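Local coordinates for tartrate dehydrogenase/decarboxylase (Pseudomonas putida, PDB 3FLK), which oxidises tartrate to oxaloglycolate with NAD+, converts meso-tartrate to D-glycerate and oxidatively decarboxylates D-malate to pyruvate, using magnesium or manganese, at residues Y70-F75 / S278-V283; G139-L144 / S244-D249; I295-A300 / S338-M343. The protein carries 1 engineered substitution. All coordinates share one frame; numbering follows the deposited sequence.

Contact 1: Y70-F75 / S278-V283. With NAI (1,4-dihydronicotinamide adenine dinucleotide), chain F.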
loop_
_atom_site.group_PDB
_atom_site.type_symbol
_atom_site.label_atom_id
_atom_site.label_comp_id
_atom_site.label_asym_id
_atom_site.label_seq_id
_atom_site.Cartn_x
_atom_site.Cartn_y
_atom_site.Cartn_z
ATOM N N TYR A 70 25.961 20.884 -12.991
ATOM C CA TYR A 70 25.912 19.556 -13.600
ATOM C C TYR A 70 24.635 19.336 -14.401
ATOM O O TYR A 70 23.598 19.937 -14.116
ATOM C CB TYR A 70 26.085 18.470 -12.530
ATOM C CG TYR A 70 27.464 18.464 -11.916
ATOM C CD1 TYR A 70 28.462 17.629 -12.413
ATOM C CD2 TYR A 70 27.779 19.307 -10.850
ATOM C CE1 TYR A 70 29.737 17.627 -11.861
ATOM C CE2 TYR A 70 29.051 19.315 -10.291
ATOM C CZ TYR A 70 30.023 18.470 -10.802
ATOM O OH TYR A 70 31.283 18.470 -10.255
ATOM N N ASP A 71 24.727 18.471 -15.406
ATOM C CA ASP A 71 23.609 18.187 -16.303
ATOM C C ASP A 71 22.580 17.240 -15.684
ATOM O O ASP A 71 21.389 17.328 -15.989
ATOM C CB ASP A 71 24.127 17.643 -17.636
ATOM C CG ASP A 71 24.927 18.679 -18.416
ATOM O OD1 ASP A 71 24.320 19.645 -18.926
ATOM O OD2 ASP A 71 26.165 18.528 -18.514
ATOM N N ALA A 72 23.044 16.336 -14.822
ATOM C CA ALA A 72 22.150 15.451 -14.071
ATOM C C ALA A 72 22.820 14.853 -12.837
ATOM O O ALA A 72 24.048 14.881 -12.706
ATOM C CB ALA A 72 21.586 14.350 -14.973
ATOM N N ILE A 73 21.999 14.322 -11.933
ATOM C CA ILE A 73 22.482 13.713 -10.696
ATOM C C ILE A 73 22.247 12.203 -10.733
ATOM O O ILE A 73 21.126 11.740 -10.972
ATOM C CB ILE A 73 21.805 14.325 -9.439
ATOM C CG1 ILE A 73 21.940 15.855 -9.438
ATOM C CG2 ILE A 73 22.397 13.729 -8.160
ATOM C CD1 ILE A 73 21.000 16.564 -8.474
ATOM N N TYR A 74 23.319 11.450 -10.505
ATOM C CA TYR A 74 23.276 9.992 -10.463
ATOM C C TYR A 74 23.447 9.598 -8.999
ATOM O O TYR A 74 24.532 9.739 -8.433
ATOM C CB TYR A 74 24.391 9.424 -11.353
ATOM C CG TYR A 74 24.228 7.983 -11.806
ATOM C CD1 TYR A 74 22.990 7.479 -12.207
ATOM C CD2 TYR A 74 25.336 7.134 -11.875
ATOM C CE1 TYR A 74 22.856 6.162 -12.638
ATOM C CE2 TYR A 74 25.209 5.815 -12.299
ATOM C CZ TYR A 74 23.969 5.338 -12.683
ATOM O OH TYR A 74 23.846 4.034 -13.106
ATOM N N PHE A 75 22.360 9.129 -8.391
ATOM C CA PHE A 75 22.256 9.004 -6.934
ATOM C C PHE A 75 22.063 7.557 -6.485
ATOM O O PHE A 75 21.275 6.819 -7.070
ATOM C CB PHE A 75 21.104 9.888 -6.422
ATOM C CG PHE A 75 20.919 9.865 -4.925
ATOM C CD1 PHE A 75 21.763 10.596 -4.090
ATOM C CD2 PHE A 75 19.883 9.134 -4.353
ATOM C CE1 PHE A 75 21.587 10.579 -2.704
ATOM C CE2 PHE A 75 19.695 9.113 -2.969
ATOM C CZ PHE A 75 20.549 9.837 -2.144
ATOM N N SER A 278 17.932 16.885 -13.449
ATOM C CA SER A 278 17.104 15.781 -12.989
ATOM C C SER A 278 17.967 14.777 -12.222
ATOM O O SER A 278 19.199 14.810 -12.312
ATOM C CB SER A 278 16.397 15.113 -14.169
ATOM O OG SER A 278 15.454 15.995 -14.757
ATOM N N LEU A 279 17.317 13.900 -11.462
ATOM C CA LEU A 279 18.017 12.945 -10.610
ATOM C C LEU A 279 17.608 11.514 -10.935
ATOM O O LEU A 279 16.422 11.206 -11.077
ATOM C CB LEU A 279 17.772 13.262 -9.131
ATOM C CG LEU A 279 18.511 12.429 -8.075
ATOM C CD1 LEU A 279 18.837 13.280 -6.868
ATOM C CD2 LEU A 279 17.703 11.206 -7.664
ATOM N N PHE A 280 18.604 10.642 -11.044
ATOM C CA PHE A 280 18.370 9.255 -11.416
ATOM C C PHE A 280 18.945 8.327 -10.352
ATOM O O PHE A 280 20.109 8.447 -9.964
ATOM C CB PHE A 280 18.932 8.975 -12.816
ATOM C CG PHE A 280 18.323 9.848 -13.888
ATOM C CD1 PHE A 280 17.243 9.399 -14.640
ATOM C CD2 PHE A 280 18.809 11.135 -14.119
ATOM C CE1 PHE A 280 16.665 10.214 -15.618
ATOM C CE2 PHE A 280 18.241 11.953 -15.091
ATOM C CZ PHE A 280 17.169 11.491 -15.841
ATOM N N GLU A 281 18.097 7.419 -9.872
ATOM C CA GLU A 281 18.391 6.592 -8.709
ATOM C C GLU A 281 17.575 5.303 -8.756
ATOM O O GLU A 281 16.538 5.247 -9.423
ATOM C CB GLU A 281 18.063 7.356 -7.414
ATOM C CG GLU A 281 16.575 7.674 -7.247
ATOM C CD GLU A 281 16.188 8.158 -5.861
ATOM O OE1 GLU A 281 16.884 7.843 -4.873
ATOM O OE2 GLU A 281 15.160 8.859 -5.763
ATOM N N PRO A 282 18.038 4.254 -8.054
ATOM C CA PRO A 282 17.161 3.105 -7.857
ATOM C C PRO A 282 15.967 3.435 -6.960
ATOM O O PRO A 282 16.015 4.394 -6.184
ATOM C CB PRO A 282 18.066 2.080 -7.170
ATOM C CG PRO A 282 19.192 2.849 -6.604
ATOM C CD PRO A 282 19.372 4.053 -7.460
ATOM N N VAL A 283 14.902 2.648 -7.083
ATOM C CA VAL A 283 13.776 2.731 -6.157
ATOM C C VAL A 283 14.225 2.352 -4.736
ATOM O O VAL A 283 13.830 2.997 -3.762
ATOM C CB VAL A 283 12.584 1.844 -6.610
ATOM C CG1 VAL A 283 11.497 1.800 -5.538
ATOM C CG2 VAL A 283 11.999 2.356 -7.924
HETATM P PA NAI F . 15.553 -0.809 1.413
HETATM O O1A NAI F . 15.096 -0.637 0.015
HETATM O O2A NAI F . 16.894 -0.238 1.635
HETATM O O5B NAI F . 15.584 -2.370 1.765
HETATM C C5B NAI F . 14.419 -3.161 1.839
HETATM C C4B NAI F . 14.769 -4.631 1.635
HETATM O O4B NAI F . 15.085 -4.864 0.275
HETATM C C3B NAI F . 15.977 -5.054 2.459
HETATM O O3B NAI F . 15.735 -6.341 2.975
HETATM C C2B NAI F . 17.112 -5.078 1.454
HETATM O O2B NAI F . 18.076 -6.061 1.757
HETATM C C1B NAI F . 16.411 -5.347 0.133
HETATM N N9A NAI F . 17.093 -4.667 -0.982
HETATM C C8A NAI F . 17.063 -3.327 -1.277
HETATM N N7A NAI F . 17.818 -3.120 -2.377
HETATM C C5A NAI F . 18.326 -4.296 -2.789
HETATM C C6A NAI F . 19.155 -4.643 -3.852
HETATM N N6A NAI F . 19.585 -3.714 -4.703
HETATM N N1A NAI F . 19.517 -5.964 -4.021
HETATM C C2A NAI F . 19.067 -6.933 -3.150
HETATM N N3A NAI F . 18.240 -6.576 -2.101
HETATM C C4A NAI F . 17.881 -5.281 -1.920
HETATM O O3 NAI F . 14.422 -0.137 2.357
HETATM P PN NAI F . 14.340 -0.129 3.969
HETATM O O1N NAI F . 15.004 -1.319 4.542
HETATM O O2N NAI F . 12.913 0.090 4.299
HETATM O O5D NAI F . 15.152 1.191 4.373
HETATM C C5D NAI F . 16.547 1.181 4.598
HETATM C C4D NAI F . 17.087 2.610 4.598
HETATM O O4D NAI F . 17.033 3.147 3.289
HETATM C C3D NAI F . 16.292 3.563 5.482
HETATM O O3D NAI F . 17.213 4.424 6.106
HETATM C C2D NAI F . 15.429 4.347 4.509
HETATM O O2D NAI F . 15.131 5.641 4.977
HETATM C C1D NAI F . 16.322 4.376 3.278
HETATM N N1N NAI F . 15.627 4.534 1.985
HETATM C C2N NAI F . 16.110 5.485 1.129
HETATM C C3N NAI F . 15.527 5.678 -0.118
HETATM C C7N NAI F . 16.238 6.529 -1.131
HETATM O O7N NAI F . 17.520 7.038 -0.835
HETATM N N7N NAI F . 15.644 6.791 -2.294
HETATM C C4N NAI F . 14.441 4.884 -0.489
HETATM C C5N NAI F . 13.955 3.912 0.385
HETATM C C6N NAI F . 14.562 3.741 1.629
HETATM O O HOH W 1 18.891 16.300 -16.199
#

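Contact 2: G139-L144 / S244-D249. With MG (magnesium ion), chain E; OXL (oxalate ion), chain G.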
loop_
_atom_site.group_PDB
_atom_site.type_symbol
_atom_site.label_atom_id
_atom_site.label_comp_id
_atom_site.label_asym_id
_atom_site.label_seq_id
_atom_site.Cartn_x
_atom_site.Cartn_y
_atom_site.Cartn_z
ATOM N N GLY A 139 1.902 16.644 -1.339
ATOM C CA GLY A 139 1.074 15.530 -0.896
ATOM C C GLY A 139 1.278 15.117 0.547
ATOM O O GLY A 139 1.390 15.963 1.437
ATOM N N GLU A 140 1.325 13.805 0.769
ATOM C CA GLU A 140 1.350 13.221 2.112
ATOM C C GLU A 140 2.712 13.325 2.795
ATOM O O GLU A 140 2.792 13.328 4.023
ATOM C CB GLU A 140 0.905 11.753 2.077
ATOM C CG GLU A 140 -0.419 11.495 1.357
ATOM C CD GLU A 140 -0.253 11.178 -0.131
ATOM O OE1 GLU A 140 0.741 11.623 -0.751
ATOM O OE2 GLU A 140 -1.129 10.472 -0.677
ATOM N N TYR A 141 3.780 13.392 2.003
ATOM C CA TYR A 141 5.117 13.521 2.565
ATOM C C TYR A 141 5.373 14.958 2.971
ATOM O O TYR A 141 5.518 15.852 2.134
ATOM C CB TYR A 141 6.187 12.976 1.618
ATOM C CG TYR A 141 6.178 11.463 1.525
ATOM C CD1 TYR A 141 5.461 10.690 2.444
ATOM C CD2 TYR A 141 6.911 10.802 0.544
ATOM C CE1 TYR A 141 5.456 9.301 2.371
ATOM C CE2 TYR A 141 6.913 9.412 0.462
ATOM C CZ TYR A 141 6.185 8.671 1.375
ATOM O OH TYR A 141 6.189 7.297 1.299
ATOM N N SER A 142 5.414 15.162 4.280
ATOM C CA SER A 142 5.336 16.491 4.850
ATOM C C SER A 142 6.127 16.591 6.145
ATOM O O SER A 142 6.276 15.608 6.877
ATOM C CB SER A 142 3.867 16.836 5.105
ATOM O OG SER A 142 3.733 18.009 5.884
ATOM N N SER A 143 6.643 17.785 6.406
ATOM C CA SER A 143 7.251 18.111 7.688
ATOM C C SER A 143 6.464 19.248 8.349
ATOM O O SER A 143 6.975 19.960 9.218
ATOM C CB SER A 143 8.722 18.486 7.498
ATOM O OG SER A 143 8.849 19.584 6.613
ATOM N N LEU A 144 5.208 19.400 7.930
ATOM C CA LEU A 144 4.323 20.431 8.462
ATOM C C LEU A 144 3.449 19.869 9.570
ATOM O O LEU A 144 2.845 18.801 9.422
ATOM C CB LEU A 144 3.430 21.008 7.360
ATOM C CG LEU A 144 4.064 21.356 6.012
ATOM C CD1 LEU A 144 2.989 21.429 4.955
ATOM C CD2 LEU A 144 4.849 22.650 6.073
ATOM N N SER A 244 -0.254 9.908 -5.974
ATOM C CA SER A 244 0.344 10.893 -5.072
ATOM C C SER A 244 1.708 10.411 -4.563
ATOM O O SER A 244 2.107 9.272 -4.822
ATOM C CB SER A 244 -0.581 11.122 -3.877
ATOM O OG SER A 244 -0.639 9.950 -3.076
ATOM N N ASN A 245 2.398 11.278 -3.825
ATOM C CA ASN A 245 3.728 10.989 -3.278
ATOM C C ASN A 245 3.794 9.667 -2.513
ATOM O O ASN A 245 4.647 8.817 -2.798
ATOM C CB ASN A 245 4.189 12.143 -2.380
ATOM C CG ASN A 245 5.673 12.438 -2.506
ATOM O OD1 ASN A 245 6.487 11.546 -2.757
ATOM N ND2 ASN A 245 6.034 13.704 -2.325
ATOM N N LEU A 246 2.884 9.496 -1.557
ATOM C CA LEU A 246 2.820 8.280 -0.745
ATOM C C LEU A 246 2.339 7.049 -1.519
ATOM O O LEU A 246 2.954 5.978 -1.439
ATOM C CB LEU A 246 1.935 8.498 0.490
ATOM C CG LEU A 246 1.612 7.271 1.360
ATOM C CD1 LEU A 246 2.871 6.690 2.000
ATOM C CD2 LEU A 246 0.588 7.637 2.424
ATOM N N PHE A 247 1.232 7.193 -2.244
ATOM C CA PHE A 247 0.652 6.057 -2.961
ATOM C C PHE A 247 1.594 5.540 -4.050
ATOM O O PHE A 247 1.729 4.327 -4.230
ATOM C CB PHE A 247 -0.741 6.387 -3.524
ATOM C CG PHE A 247 -1.802 6.605 -2.465
ATOM C CD1 PHE A 247 -1.589 6.224 -1.134
ATOM C CD2 PHE A 247 -3.030 7.162 -2.807
ATOM C CE1 PHE A 247 -2.573 6.422 -0.162
ATOM C CE2 PHE A 247 -4.024 7.362 -1.843
ATOM C CZ PHE A 247 -3.794 6.994 -0.520
ATOM N N GLY A 248 2.259 6.461 -4.747
ATOM C CA GLY A 248 3.270 6.119 -5.748
ATOM C C GLY A 248 4.480 5.417 -5.153
ATOM O O GLY A 248 5.026 4.490 -5.753
ATOM N N ASP A 249 4.898 5.864 -3.971
ATOM C CA ASP A 249 5.968 5.211 -3.215
ATOM C C ASP A 249 5.629 3.738 -2.944
ATOM O O ASP A 249 6.425 2.845 -3.246
ATOM C CB ASP A 249 6.213 5.969 -1.903
ATOM C CG ASP A 249 7.510 5.570 -1.209
ATOM O OD1 ASP A 249 8.148 4.570 -1.599
ATOM O OD2 ASP A 249 7.891 6.273 -0.251
HETATM MG MG MG E . 10.011 3.480 -1.611
HETATM C C1 OXL G . 11.000 6.250 -0.563
HETATM C C2 OXL G . 11.006 6.433 -2.017
HETATM O O1 OXL G . 10.750 5.111 -0.099
HETATM O O2 OXL G . 11.233 7.565 -2.498
HETATM O O3 OXL G . 11.228 7.231 0.180
HETATM O O4 OXL G . 10.774 5.440 -2.747
HETATM O O HOH W 2 9.099 2.714 -3.227
HETATM O O HOH W 3 11.900 2.627 -1.903
#

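Contact 3: I295-A300 / S338-M343. With NAI (1,4-dihydronicotinamide adenine dinucleotide), chain F.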
loop_
_atom_site.group_PDB
_atom_site.type_symbol
_atom_site.label_atom_id
_atom_site.label_comp_id
_atom_site.label_asym_id
_atom_site.label_seq_id
_atom_site.Cartn_x
_atom_site.Cartn_y
_atom_site.Cartn_z
ATOM N N ILE A 295 26.300 -8.392 -2.278
ATOM C CA ILE A 295 25.285 -9.222 -2.932
ATOM C C ILE A 295 24.118 -8.366 -3.425
ATOM O O ILE A 295 23.169 -8.881 -4.015
ATOM C CB ILE A 295 24.755 -10.352 -2.015
ATOM C CG1 ILE A 295 24.220 -9.775 -0.696
ATOM C CG2 ILE A 295 25.833 -11.428 -1.800
ATOM C CD1 ILE A 295 23.305 -10.711 0.063
ATOM N N ALA A 296 24.203 -7.060 -3.175
ATOM C CA ALA A 296 23.214 -6.103 -3.665
ATOM C C ALA A 296 23.085 -6.170 -5.187
ATOM O O ALA A 296 24.085 -6.181 -5.902
ATOM C CB ALA A 296 23.573 -4.687 -3.220
ATOM N N ASN A 297 21.846 -6.241 -5.661
ATOM C CA ASN A 297 21.534 -6.213 -7.089
ATOM C C ASN A 297 21.832 -4.823 -7.657
ATOM O O ASN A 297 21.255 -3.833 -7.198
ATOM C CB ASN A 297 20.054 -6.576 -7.298
ATOM C CG ASN A 297 19.730 -6.961 -8.732
ATOM O OD1 ASN A 297 20.433 -6.589 -9.667
ATOM N ND2 ASN A 297 18.653 -7.721 -8.907
ATOM N N PRO A 298 22.759 -4.737 -8.636
ATOM C CA PRO A 298 23.089 -3.449 -9.241
ATOM C C PRO A 298 22.218 -3.062 -10.443
ATOM O O PRO A 298 22.410 -1.978 -11.003
ATOM C CB PRO A 298 24.530 -3.655 -9.704
ATOM C CG PRO A 298 24.586 -5.112 -10.069
ATOM C CD PRO A 298 23.577 -5.830 -9.202
ATOM N N ILE A 299 21.282 -3.925 -10.840
ATOM C CA ILE A 299 20.493 -3.674 -12.053
ATOM C C ILE A 299 19.649 -2.394 -11.957
ATOM O O ILE A 299 19.560 -1.637 -12.926
ATOM C CB ILE A 299 19.636 -4.902 -12.483
ATOM C CG1 ILE A 299 20.550 -6.052 -12.936
ATOM C CG2 ILE A 299 18.665 -4.522 -13.611
ATOM C CD1 ILE A 299 19.835 -7.369 -13.212
ATOM N N ALA A 300 19.060 -2.147 -10.788
ATOM C CA ALA A 300 18.274 -0.930 -10.558
ATOM C C ALA A 300 19.098 0.327 -10.820
ATOM O O ALA A 300 18.644 1.242 -11.509
ATOM C CB ALA A 300 17.704 -0.917 -9.144
ATOM N N SER A 338 22.946 -14.791 -14.863
ATOM C CA SER A 338 24.113 -14.086 -14.333
ATOM C C SER A 338 23.656 -12.959 -13.404
ATOM O O SER A 338 23.839 -11.775 -13.691
ATOM C CB SER A 338 24.986 -13.554 -15.471
ATOM O OG SER A 338 25.508 -14.619 -16.248
ATOM N N VAL A 339 23.059 -13.347 -12.282
ATOM C CA VAL A 339 22.381 -12.400 -11.395
ATOM C C VAL A 339 22.709 -12.643 -9.920
ATOM O O VAL A 339 23.350 -13.633 -9.570
ATOM C CB VAL A 339 20.836 -12.413 -11.620
ATOM C CG1 VAL A 339 20.478 -11.757 -12.949
ATOM C CG2 VAL A 339 20.281 -13.837 -11.555
ATOM N N THR A 340 22.267 -11.723 -9.069
ATOM C CA THR A 340 22.489 -11.801 -7.627
ATOM C C THR A 340 21.470 -12.736 -6.951
ATOM O O THR A 340 20.497 -13.144 -7.588
ATOM C CB THR A 340 22.464 -10.387 -6.988
ATOM O OG1 THR A 340 21.392 -9.619 -7.551
ATOM C CG2 THR A 340 23.785 -9.665 -7.236
ATOM N N PRO A 341 21.701 -13.098 -5.669
ATOM C CA PRO A 341 20.813 -14.013 -4.932
ATOM C C PRO A 341 19.332 -13.610 -4.843
ATOM O O PRO A 341 18.479 -14.490 -4.720
ATOM C CB PRO A 341 21.440 -14.052 -3.536
ATOM C CG PRO A 341 22.881 -13.759 -3.777
ATOM C CD PRO A 341 22.857 -12.705 -4.841
ATOM N N ASP A 342 19.028 -12.313 -4.899
ATOM C CA ASP A 342 17.629 -11.861 -4.855
ATOM C C ASP A 342 16.843 -12.287 -6.103
ATOM O O ASP A 342 15.609 -12.304 -6.091
ATOM C CB ASP A 342 17.532 -10.345 -4.635
ATOM C CG ASP A 342 18.136 -9.547 -5.772
ATOM O OD1 ASP A 342 17.378 -8.874 -6.502
ATOM O OD2 ASP A 342 19.370 -9.601 -5.943
HETATM N N MSE A 343 17.569 -12.631 -7.167
HETATM C CA MSE A 343 16.971 -13.134 -8.402
HETATM C C MSE A 343 17.255 -14.623 -8.618
HETATM O O MSE A 343 17.014 -15.158 -9.702
HETATM C CB MSE A 343 17.466 -12.331 -9.603
HETATM C CG MSE A 343 17.175 -10.849 -9.526
HETATM SE SE MSE A 343 17.601 -9.981 -11.207
HETATM C CE MSE A 343 15.994 -10.441 -12.200
HETATM P PA NAI F . 15.553 -0.809 1.413
HETATM O O1A NAI F . 15.096 -0.637 0.015
HETATM O O2A NAI F . 16.894 -0.238 1.635
HETATM O O5B NAI F . 15.584 -2.370 1.765
HETATM C C5B NAI F . 14.419 -3.161 1.839
HETATM C C4B NAI F . 14.769 -4.631 1.635
HETATM O O4B NAI F . 15.085 -4.864 0.275
HETATM C C3B NAI F . 15.977 -5.054 2.459
HETATM O O3B NAI F . 15.735 -6.341 2.975
HETATM C C2B NAI F . 17.112 -5.078 1.454
HETATM O O2B NAI F . 18.076 -6.061 1.757
HETATM C C1B NAI F . 16.411 -5.347 0.133
HETATM N N9A NAI F . 17.093 -4.667 -0.982
HETATM C C8A NAI F . 17.063 -3.327 -1.277
HETATM N N7A NAI F . 17.818 -3.120 -2.377
HETATM C C5A NAI F . 18.326 -4.296 -2.789
HETATM C C6A NAI F . 19.155 -4.643 -3.852
HETATM N N6A NAI F . 19.585 -3.714 -4.703
HETATM N N1A NAI F . 19.517 -5.964 -4.021
HETATM C C2A NAI F . 19.067 -6.933 -3.150
HETATM N N3A NAI F . 18.240 -6.576 -2.101
HETATM C C4A NAI F . 17.881 -5.281 -1.920
HETATM O O3 NAI F . 14.422 -0.137 2.357
HETATM P PN NAI F . 14.340 -0.129 3.969
HETATM O O1N NAI F . 15.004 -1.319 4.542
HETATM O O2N NAI F . 12.913 0.090 4.299
HETATM O O5D NAI F . 15.152 1.191 4.373
HETATM C C5D NAI F . 16.547 1.181 4.598
HETATM C C4D NAI F . 17.087 2.610 4.598
HETATM O O4D NAI F . 17.033 3.147 3.289
HETATM C C3D NAI F . 16.292 3.563 5.482
HETATM O O3D NAI F . 17.213 4.424 6.106
HETATM C C2D NAI F . 15.429 4.347 4.509
HETATM O O2D NAI F . 15.131 5.641 4.977
HETATM C C1D NAI F . 16.322 4.376 3.278
HETATM N N1N NAI F . 15.627 4.534 1.985
HETATM C C2N NAI F . 16.110 5.485 1.129
HETATM C C3N NAI F . 15.527 5.678 -0.118
HETATM C C7N NAI F . 16.238 6.529 -1.131
HETATM O O7N NAI F . 17.520 7.038 -0.835
HETATM N N7N NAI F . 15.644 6.791 -2.294
HETATM C C4N NAI F . 14.441 4.884 -0.489
HETATM C C5N NAI F . 13.955 3.912 0.385
HETATM C C6N NAI F . 14.562 3.741 1.629
HETATM O O HOH W 4 20.850 -10.105 -3.597
HETATM O O HOH W 5 21.341 -9.044 -10.462
#

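Contact 1: Y70-F75 / S278-V283
The Phe75 ring meets Glu281 and the nicotinamide of NADH with its edge. Glu281 OE1 lies near the ring plane, 3.3 Å from Phe75 CD2. The carboxamide oxygen O7N of NADH is at the same edge, 3.7 Å from Phe75 CE2. The Phe75 and Glu281 side chains run side by side and point the same way, but the ring and the carboxylate planes are 71° apart. The Phe280 ring also uses its edge. Ala72 CB touches Phe280 CE2 there at 4.1 Å, and Ile73 O lies near the same ring plane.

Ile73 and Leu279 are on the face of the sheet away from Ala72 and Phe280, where Ile73 CG2 packs on Leu279 CD1 at 3.8 Å. Leu279 CG is anti to its backbone N (chi1 -176°), and its CD2 lies against Phe75 CB. Strands 72-77 and 278-282 are parallel here. Three backbone bonds join them: Ile73 N to Ser278 O, Phe280 N to Ile73 O, and Phe75 N to Phe280 O. At the start of the pair a water bridges Asp71 O and Ser278 N. The pair belongs to the central mixed sheet of the isocitrate/isopropylmalate dehydrogenase fold, between strands 6-13 and 266-270.

Glu281 OE1 accepts a hydrogen bond from the amide nitrogen N7N of NADH at 3.0 Å. Its other oxygen, OE2, makes a salt bridge with Arg98, which also binds oxalate. Each carboxylate oxygen thus has a partner. The bond from N7N would help fix the rotation of the nicotinamide amide, and the arginine probably stabilises the negative charge of Glu281.

Contact 2: G139-L144 / S244-D249
Glu140 and Tyr141 carry the polar contact with the start of helix 245-258. Glu140 OE2 accepts from Ser244 OG at 2.5 Å, through its syn lone pair. Glu140 OE1 takes the Leu246 N-H at 3.1 Å, from above the carboxylate plane. The bend of the Glu140 chain at chi2 (91°) turns both oxygens onto this helix end. Tyr141 OH donates to Asp249 OD2 at 2.5 Å, with ring and carboxylate nearly perpendicular. Lys192 of the second subunit forms a salt bridge with the same Asp249 OD2.

Ser244 is the N-cap of the helix, and its OG also accepts a weak bond from Phe247 N. Glu140 thus meets both the cap residue and a backbone N-H of the first turn. An alanine in place of Glu140 would probably leave Leu246 N and Ser244 OG without this acceptor and let the serine hydroxyl turn.

A polar atom also meets a ring: Glu140 OE2 lies over the centre of one face of Phe247.

Apolar contacts lie beside these bonds. Leu246 CD1 is 3.7 Å from Tyr141 CE1, and Leu246 CB sits against the Glu140 carboxylate carbon.

Metal binding completes the contact. Asp249 OD1 binds magnesium at 2.2 Å, beside oxalate O1 and O4, two waters and Asp225 of the second subunit.

Contact 3: I295-A300 / S338-M343
Ile299 CD1 meets the selenium of Met343, a selenomethionine, at 4.0 Å, and the two side chains cross at about a right angle. Val339 CG1 lies a little farther from the same methyl. Next outward, Thr340 CG2 packs against the carbonyl oxygen of Ile295 at 3.4 Å. Pro341 CD touches Ile295 CB beside it.

The polar edge is built on Asn297. Its CG is anti to the backbone N (chi1 -163°), which carries the amide across to Asp342. Asn297 ND2 donates to the syn lone pair of Asp342 OD1 at 3.0 Å, and the acceptor is close to the amide plane. Asn297 OD1 accepts from Ile299 N, a capping bond at the start of helix 299-313. Thr340 OG1 donates to Asp342 OD2 at 2.6 Å, so both carboxylate oxygens are held. A water also joins Asp342 OD2 to Ile295 O.

The backbone of Asn297 reads the adenine of NADH: its N donates to N1A at 2.9 Å, and its O accepts from N6A at 3.0 Å. Asp342 CG borders the same ring at C2A. Around the contact, Ile299 packs on helices 317-336 and 349-361, Pro298 on helix 349-361, and Ala296 on helix 17-35.

Contacts 1 and 3 hold opposite ends of one NADH: contact 1 meets the nicotinamide and contact 3 the adenine. Their centres are about 20 Å apart. They touch directly, with Pro282 CB 3.6 Å from Ala300 CB, where helix 299-313 follows strand 278-282 in the chain. Contact 2 supplies one magnesium ligand, Asp249. Its nearest atoms are about 6 Å from contact 1 and about 13 Å from contact 3, without touching either. The Glu281 side chain of contact 1 is about 5 Å from oxalate and about 9 Å from the magnesium that Asp249 binds.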